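Local coordinates for protein V-type ATP synthase alpha chain (PDB 5BN3) that is the alpha chain (subunit A) of a V-type ATP synthase, a P-loop subunit that binds ADP, at residues A[144-150]-A[176-182]. Sequence-based numbering, arbitrary orientation.
Sequences IIVPPNV and IKLYHEW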
loop_
_atom_site.group_PDB
_atom_site.type_symbol
_atom_site.label_atom_id
_atom_site.label_comp_id
_atom_site.label_asym_id
_atom_site.label_seq_id
_atom_site.Cartn_x
_atom_site.Cartn_y
_atom_site.Cartn_z
ATOM N N ILE A 144 11.817 22.669 49.433
ATOM C CA ILE A 144 11.463 21.377 50.004
ATOM C C ILE A 144 9.964 21.342 50.265
ATOM O O ILE A 144 9.478 21.920 51.238
ATOM C CB ILE A 144 12.242 21.100 51.304
ATOM C CG1 ILE A 144 13.736 21.356 51.086
ATOM C CG2 ILE A 144 12.000 19.673 51.782
ATOM C CD1 ILE A 144 14.351 20.531 49.959
ATOM N N ILE A 145 9.232 20.680 49.376
ATOM C CA ILE A 145 7.791 20.550 49.521
ATOM C C ILE A 145 7.453 19.193 50.123
ATOM O O ILE A 145 7.936 18.158 49.658
ATOM C CB ILE A 145 7.057 20.749 48.175
ATOM C CG1 ILE A 145 7.679 19.877 47.083
ATOM C CG2 ILE A 145 7.104 22.215 47.756
ATOM C CD1 ILE A 145 6.921 19.921 45.770
ATOM N N VAL A 146 6.640 19.208 51.174
ATOM C CA VAL A 146 6.228 17.977 51.830
ATOM C C VAL A 146 5.329 17.185 50.889
ATOM O O VAL A 146 4.642 17.776 50.052
ATOM C CB VAL A 146 5.503 18.268 53.163
ATOM C CG1 VAL A 146 6.419 19.022 54.106
ATOM C CG2 VAL A 146 4.237 19.063 52.924
ATOM N N PRO A 147 5.349 15.845 51.002
ATOM C CA PRO A 147 4.529 15.004 50.121
ATOM C C PRO A 147 3.055 15.391 50.182
ATOM O O PRO A 147 2.600 15.863 51.225
ATOM C CB PRO A 147 4.719 13.603 50.703
ATOM C CG PRO A 147 6.051 13.652 51.371
ATOM C CD PRO A 147 6.175 15.043 51.924
ATOM N N PRO A 148 2.321 15.207 49.071
ATOM C CA PRO A 148 0.897 15.560 49.011
ATOM C C PRO A 148 0.052 14.907 50.107
ATOM O O PRO A 148 -0.989 15.457 50.471
ATOM C CB PRO A 148 0.470 15.034 47.637
ATOM C CG PRO A 148 1.707 15.116 46.812
ATOM C CD PRO A 148 2.842 14.793 47.755
ATOM N N ASN A 149 0.494 13.764 50.627
ATOM C CA ASN A 149 -0.289 13.044 51.630
ATOM C C ASN A 149 0.021 13.367 53.096
ATOM O O ASN A 149 -0.665 12.874 53.993
ATOM C CB ASN A 149 -0.239 11.525 51.391
ATOM C CG ASN A 149 1.142 10.925 51.636
ATOM O OD1 ASN A 149 2.066 11.600 52.092
ATOM N ND2 ASN A 149 1.277 9.635 51.344
ATOM N N VAL A 150 1.042 14.183 53.350
ATOM C CA VAL A 150 1.349 14.549 54.735
ATOM C C VAL A 150 0.637 15.833 55.165
ATOM O O VAL A 150 0.481 16.776 54.384
ATOM C CB VAL A 150 2.874 14.612 55.033
ATOM C CG1 VAL A 150 3.632 13.622 54.167
ATOM C CG2 VAL A 150 3.414 16.009 54.841
ATOM N N ILE A 176 10.124 13.727 58.350
ATOM C CA ILE A 176 10.163 14.358 57.035
ATOM C C ILE A 176 11.612 14.442 56.565
ATOM O O ILE A 176 12.494 14.830 57.333
ATOM C CB ILE A 176 9.550 15.778 57.074
ATOM C CG1 ILE A 176 8.101 15.727 57.566
ATOM C CG2 ILE A 176 9.635 16.450 55.705
ATOM C CD1 ILE A 176 7.200 14.826 56.746
ATOM N N LYS A 177 11.865 14.067 55.314
ATOM C CA LYS A 177 13.208 14.160 54.749
ATOM C C LYS A 177 13.318 15.324 53.774
ATOM O O LYS A 177 12.349 16.051 53.554
ATOM C CB LYS A 177 13.594 12.857 54.040
ATOM C CG LYS A 177 14.199 11.798 54.943
ATOM C CD LYS A 177 13.170 11.177 55.874
ATOM C CE LYS A 177 13.820 10.164 56.808
ATOM N NZ LYS A 177 14.604 9.130 56.073
ATOM N N LEU A 178 14.505 15.497 53.201
ATOM C CA LEU A 178 14.721 16.488 52.153
ATOM C C LEU A 178 14.193 15.961 50.822
ATOM O O LEU A 178 14.116 16.697 49.836
ATOM C CB LEU A 178 16.208 16.830 52.030
ATOM C CG LEU A 178 16.812 17.695 53.140
ATOM C CD1 LEU A 178 18.316 17.816 52.981
ATOM C CD2 LEU A 178 16.177 19.067 53.127
ATOM N N TYR A 179 13.827 14.681 50.809
ATOM C CA TYR A 179 13.314 14.037 49.605
ATOM C C TYR A 179 12.107 13.160 49.912
ATOM O O TYR A 179 11.901 12.750 51.057
ATOM C CB TYR A 179 14.401 13.172 48.963
ATOM C CG TYR A 179 14.553 11.799 49.587
ATOM C CD1 TYR A 179 15.293 11.618 50.747
ATOM C CD2 TYR A 179 13.968 10.683 49.005
ATOM C CE1 TYR A 179 15.439 10.369 51.311
ATOM C CE2 TYR A 179 14.107 9.432 49.564
ATOM C CZ TYR A 179 14.843 9.281 50.716
ATOM O OH TYR A 179 14.986 8.033 51.273
ATOM N N HIS A 180 11.318 12.867 48.884
ATOM C CA HIS A 180 10.279 11.846 48.990
ATOM C C HIS A 180 10.176 11.053 47.693
ATOM O O HIS A 180 10.630 11.506 46.640
ATOM C CB HIS A 180 8.924 12.447 49.385
ATOM C CG HIS A 180 8.271 13.256 48.306
ATOM N ND1 HIS A 180 8.589 14.573 48.067
ATOM C CD2 HIS A 180 7.295 12.936 47.421
ATOM C CE1 HIS A 180 7.848 15.030 47.071
ATOM N NE2 HIS A 180 7.056 14.058 46.662
ATOM N N GLU A 181 9.601 9.858 47.778
ATOM C CA GLU A 181 9.455 8.995 46.613
ATOM C C GLU A 181 8.080 9.172 45.985
ATOM O O GLU A 181 7.098 9.426 46.684
ATOM C CB GLU A 181 9.664 7.530 47.003
ATOM C CG GLU A 181 11.079 7.193 47.440
ATOM C CD GLU A 181 11.254 5.716 47.739
ATOM O OE1 GLU A 181 10.271 5.081 48.174
ATOM O OE2 GLU A 181 12.367 5.190 47.531
ATOM N N TRP A 182 8.010 9.037 44.664
ATOM C CA TRP A 182 6.741 9.161 43.961
ATOM C C TRP A 182 6.663 8.210 42.769
ATOM O O TRP A 182 7.619 8.094 42.002
ATOM C CB TRP A 182 6.527 10.604 43.497
ATOM C CG TRP A 182 5.153 10.846 42.982
ATOM C CD1 TRP A 182 4.737 10.770 41.686
ATOM C CD2 TRP A 182 4.001 11.191 43.757
ATOM N NE1 TRP A 182 3.395 11.053 41.605
ATOM C CE2 TRP A 182 2.920 11.315 42.864
ATOM C CE3 TRP A 182 3.780 11.409 45.119
ATOM C CZ2 TRP A 182 1.635 11.649 43.291
ATOM C CZ3 TRP A 182 2.508 11.739 45.541
ATOM C CH2 TRP A 182 1.451 11.857 44.631
HETATM O O HOH W 1 9.895 16.389 49.608
#
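A water, rather than a direct hydrogen bond, joins the Ile145 carbonyl to the His180 imidazole: it donates to Ile145 O at 2.6 Å and is hydrogen-bonded to His180 ND1 at 2.7 Å, spanning a 4.0 Å gap between those two atoms. His180, with chi1 at 71° (p), points its CA-to-CB bond toward 144-150 and lays one ring face under Pro147 CB, while Pro147 CG touches His180 CB at 3.7 Å. The other ring nitrogen, NE2, is hydrogen-bonded to Arg188, so both ends of the imidazole are engaged. Two residues on, Trp182 takes a t chi1 that swings its six-membered ring across to Pro148, Trp182 CZ3 to Pro148 CG 3.7 Å; Arg188 adds a cation-pi contact to this indole, and Lys186 O accepts from NE1. Pro147 and Pro148, their rings against His180 and Trp182, open a type I turn closed by Val150 N to Pro147 O at 3.1 Å. At the other end the contact is mainly apolar. The m, t rotamer of Leu178, whose CA-to-CB bond points sideways, brings its CD2 to 3.9 Å from Ile144 CG1, in a core that also includes Phe116 and Val135. Ile144 also packs CD1 on Leu178 O (3.8 Å) and CG2 on Lys177 O (4.0 Å). Ile176 reaches Val146 and Val150 more loosely, its CG2 and CD1 each 4.4 Å from Val146 CG1 and Val150 CG2, respectively. The exit of strand 140-145 is thus packed against the link from strand 174-176 to strand 180-183, which pairs with strand 68-71, within the barrel-sandwich domain of the ATP synthase alpha/beta family.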